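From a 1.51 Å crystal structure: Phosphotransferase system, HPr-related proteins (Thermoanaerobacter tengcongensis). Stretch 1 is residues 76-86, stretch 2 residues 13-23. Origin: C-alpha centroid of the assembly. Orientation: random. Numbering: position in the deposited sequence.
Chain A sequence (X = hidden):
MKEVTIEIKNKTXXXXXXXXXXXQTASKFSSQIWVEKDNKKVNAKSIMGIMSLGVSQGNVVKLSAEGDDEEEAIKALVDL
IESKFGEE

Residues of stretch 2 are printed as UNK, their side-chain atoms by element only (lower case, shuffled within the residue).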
# COMPACT_ATOMS: atom_id res chain seq x y z
N ALA A 76 6.01 -3.57 6.56
CA ALA A 76 6.78 -3.71 5.32
C ALA A 76 6.35 -2.67 4.29
O ALA A 76 7.18 -2.10 3.55
CB ALA A 76 6.63 -5.11 4.76
N LEU A 77 5.06 -2.40 4.24
CA LEU A 77 4.52 -1.42 3.30
C LEU A 77 4.86 0.01 3.75
O LEU A 77 5.21 0.87 2.92
CB LEU A 77 3.01 -1.61 3.17
CG LEU A 77 2.66 -2.91 2.44
CD1 LEU A 77 1.18 -3.25 2.59
CD2 LEU A 77 3.08 -2.89 0.96
N VAL A 78 4.75 0.26 5.05
CA VAL A 78 5.10 1.55 5.61
C VAL A 78 6.55 1.89 5.29
O VAL A 78 6.84 2.99 4.82
CB VAL A 78 4.91 1.56 7.14
CG1 VAL A 78 5.67 2.72 7.79
CG2 VAL A 78 3.43 1.60 7.48
N ASP A 79 7.43 0.93 5.54
CA ASP A 79 8.85 1.06 5.23
C ASP A 79 9.11 1.27 3.74
O ASP A 79 9.96 2.07 3.37
CB ASP A 79 9.62 -0.16 5.76
CG ASP A 79 9.63 -0.23 7.28
OD1 ASP A 79 9.22 0.74 7.94
OD2 ASP A 79 10.06 -1.27 7.83
N LEU A 80 8.37 0.57 2.89
CA LEU A 80 8.55 0.74 1.45
C LEU A 80 8.19 2.17 1.05
O LEU A 80 8.91 2.83 0.31
CB LEU A 80 7.71 -0.27 0.68
CG LEU A 80 7.93 -0.48 -0.81
CD1 LEU A 80 9.31 -1.05 -1.10
CD2 LEU A 80 6.86 -1.39 -1.36
N ILE A 81 7.06 2.65 1.56
CA ILE A 81 6.60 4.00 1.26
C ILE A 81 7.55 5.08 1.80
O ILE A 81 7.91 6.02 1.08
CB ILE A 81 5.16 4.23 1.76
CG1 ILE A 81 4.18 3.48 0.86
CG2 ILE A 81 4.82 5.71 1.80
CD1 ILE A 81 2.81 3.23 1.47
N GLU A 82 7.98 4.94 3.05
CA GLU A 82 8.82 5.96 3.68
C GLU A 82 10.19 6.08 3.01
O GLU A 82 10.79 7.16 2.99
CB GLU A 82 8.98 5.69 5.18
CG GLU A 82 7.68 5.85 5.97
CD GLU A 82 7.09 7.25 5.86
OE1 GLU A 82 7.84 8.20 5.54
OE2 GLU A 82 5.87 7.40 6.11
N SER A 83 10.68 4.98 2.45
CA SER A 83 11.98 4.97 1.77
C SER A 83 11.83 5.40 0.31
O SER A 83 12.79 5.36 -0.46
CB SER A 83 12.58 3.57 1.82
OG SER A 83 11.97 2.72 0.87
N LYS A 84 10.61 5.80 -0.06
CA LYS A 84 10.27 6.12 -1.44
C LYS A 84 10.59 4.96 -2.37
O LYS A 84 11.11 5.15 -3.47
CB LYS A 84 10.99 7.38 -1.91
CG LYS A 84 10.54 8.63 -1.20
CD LYS A 84 11.27 9.86 -1.72
CE LYS A 84 11.47 10.86 -0.59
NZ LYS A 84 10.19 11.13 0.12
N PHE A 85 10.26 3.75 -1.92
CA PHE A 85 10.42 2.56 -2.73
C PHE A 85 11.88 2.29 -3.06
O PHE A 85 12.24 1.95 -4.19
CB PHE A 85 9.53 2.67 -3.98
CG PHE A 85 8.06 2.75 -3.66
CD1 PHE A 85 7.32 1.60 -3.48
CD2 PHE A 85 7.44 3.99 -3.50
CE1 PHE A 85 5.97 1.67 -3.16
CE2 PHE A 85 6.08 4.06 -3.19
CZ PHE A 85 5.36 2.90 -3.01
N GLY A 86 12.73 2.41 -2.04
CA GLY A 86 14.14 2.08 -2.17
C GLY A 86 14.96 3.18 -2.80
O GLY A 86 16.17 3.26 -2.55
N UNK A 13 3.44 8.50 -7.18
CA UNK A 13 2.39 7.92 -6.36
C UNK A 13 2.42 6.41 -6.52
O UNK A 13 3.47 5.82 -6.77
N UNK A 14 1.26 5.76 -6.40
CA UNK A 14 1.17 4.33 -6.62
C UNK A 14 0.89 4.00 -8.08
O UNK A 14 -0.22 3.58 -8.45
c UNK A 14 0.45 3.80 -4.20
c UNK A 14 0.13 3.70 -5.69
c UNK A 14 -0.51 2.94 -3.39
c UNK A 14 1.89 3.38 -3.93
N UNK A 15 1.90 4.20 -8.91
CA UNK A 15 1.81 3.91 -10.33
C UNK A 15 3.12 3.29 -10.81
O UNK A 15 4.15 3.45 -10.16
n UNK A 15 -1.95 6.32 -10.87
c UNK A 15 -1.01 5.55 -11.50
c UNK A 15 0.18 5.76 -10.88
n UNK A 15 -0.08 6.67 -9.87
c UNK A 15 1.54 5.19 -11.12
c UNK A 15 -1.36 6.99 -9.89
N UNK A 16 3.07 2.58 -11.93
CA UNK A 16 4.29 2.04 -12.53
C UNK A 16 5.12 1.26 -11.53
O UNK A 16 4.58 0.48 -10.74
c UNK A 16 5.11 3.16 -13.17
N UNK A 17 6.44 1.47 -11.55
CA UNK A 17 7.33 0.68 -10.70
C UNK A 17 6.89 0.57 -9.24
O UNK A 17 6.70 -0.55 -8.74
n UNK A 17 12.31 0.18 -7.74
n UNK A 17 13.09 -1.92 -8.25
c UNK A 17 9.70 0.37 -9.88
c UNK A 17 8.78 1.18 -10.78
n UNK A 17 11.89 -0.72 -9.81
c UNK A 17 12.43 -0.82 -8.60
c UNK A 17 11.16 0.45 -10.29
N UNK A 18 6.74 1.70 -8.54
CA UNK A 18 6.26 1.66 -7.16
C UNK A 18 4.99 0.83 -6.99
O UNK A 18 4.92 0.02 -6.07
c UNK A 18 6.01 3.13 -6.84
c UNK A 18 7.02 3.87 -7.68
c UNK A 18 7.14 3.07 -8.94
N UNK A 19 4.00 1.00 -7.86
CA UNK A 19 2.78 0.21 -7.76
C UNK A 19 3.09 -1.29 -7.85
O UNK A 19 2.54 -2.10 -7.09
c UNK A 19 1.78 0.61 -8.84
N UNK A 20 3.97 -1.66 -8.77
CA UNK A 20 4.32 -3.06 -8.97
C UNK A 20 5.00 -3.62 -7.73
O UNK A 20 4.72 -4.74 -7.30
c UNK A 20 5.23 -3.22 -10.19
N UNK A 21 5.90 -2.81 -7.17
CA UNK A 21 6.65 -3.17 -5.97
C UNK A 21 5.73 -3.21 -4.76
O UNK A 21 5.89 -4.05 -3.87
c UNK A 21 9.65 -0.92 -6.78
c UNK A 21 9.00 -2.28 -6.61
c UNK A 21 7.76 -2.16 -5.72
c UNK A 21 9.97 -3.29 -6.04
N UNK A 22 4.79 -2.27 -4.71
CA UNK A 22 3.81 -2.23 -3.64
C UNK A 22 3.05 -3.55 -3.58
O UNK A 22 2.98 -4.16 -2.52
c UNK A 22 1.30 0.16 -0.61
c UNK A 22 2.19 -0.03 -1.65
c UNK A 22 2.85 -1.06 -3.84
c UNK A 22 0.65 -1.50 -2.71
c UNK A 22 0.08 -0.48 -0.62
c UNK A 22 1.88 -0.86 -2.71
c UNK A 22 -0.25 -1.31 -1.67
N UNK A 23 2.52 -3.99 -4.72
CA UNK A 23 1.75 -5.22 -4.81
C UNK A 23 2.65 -6.41 -4.53
O UNK A 23 2.25 -7.39 -3.89
c UNK A 23 0.57 -6.79 -6.39
c UNK A 23 1.11 -5.38 -6.20
c UNK A 23 0.01 -4.35 -6.41

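Position 13 has backbone atoms and no side-chain atoms. Its phi is positive, at 55°, which favours a residue without a CB. It is Gly13.

Position 14 carries four carbons, forked at the second. One branch tip comes close to the Phe85 ring, obliquely. A fork at the second carbon identifies Leu14. Leu14 CD2 is 3.6 Å from Phe85 CZ.

Position 15 has one carbon leading to a five-membered ring of three carbons and two nitrogens. It is out of reach of stretch 1. The ring can only be an imidazole, so this is His15. Its ND1 is hydrogen-bonded to a residue elsewhere in the structure.

Position 16 has a single side-chain carbon and touches nothing on stretch 1. It is Ala16.

Position 17 has three carbons, a nitrogen, then a carbon carrying two more nitrogens. A terminal nitrogen comes near Phe85 O, which lies near the plane of this group, at its edge. The group is a guanidinium, so the residue is Arg17. Arg17 NH1 is 4.0 Å from Phe85 O. No hydrogen bond forms there.

Position 18 has three carbons closing a ring onto the backbone N. Its CB sits over one face of the Phe85 ring, 3.6 Å from the centroid and 5° off the normal, a CH-pi contact. It is Pro18.

Position 19 has one carbon. Its CA-to-CB bond points away from stretch 1. It is Ala19.

Position 20 has one carbon, out of reach of stretch 1. It is Ala20.

Position 21 has four carbons, forked at the second. Its CB is 4.4 Å from Phe85 CD1, and its backbone O is 3.8 Å from Leu80 CD2. It is Leu21.

Position 22 has one carbon and a ring of six carbons, with no oxygen. Leu77 CD2 lies over one face, 4.0 Å from the ring centroid, in a second CH-pi contact. Ile81 CD1 approaches the ring edge. It is Phe22. Ile81 CD1 is 4.0 Å from Phe22 CE1.

Position 23 has one carbon carrying two more. Its CA-to-CB bond points away from stretch 1. It is Val23.

The contact is mainly apolar, with no hydrogen bonds between the stretches. The two helices run nearly antiparallel, at 162°. The register follows: the CA atoms of Leu77 and Phe22 are 7.0 Å apart, and beyond the helix end those of Phe85 and Pro18 are 6.1 Å apart. Lys84 has positive phi there, in a Schellman motif, with Phe85 N bonded to Leu80 O at 2.8 Å. Past this turn the Phe85 ring packs against Leu14, Pro18, Leu21 and Phe22. Leu77, Leu80 and Ile81 contact stretch 2 from the helix itself.

Stretch 2 (13-23) GLHARPAALFV
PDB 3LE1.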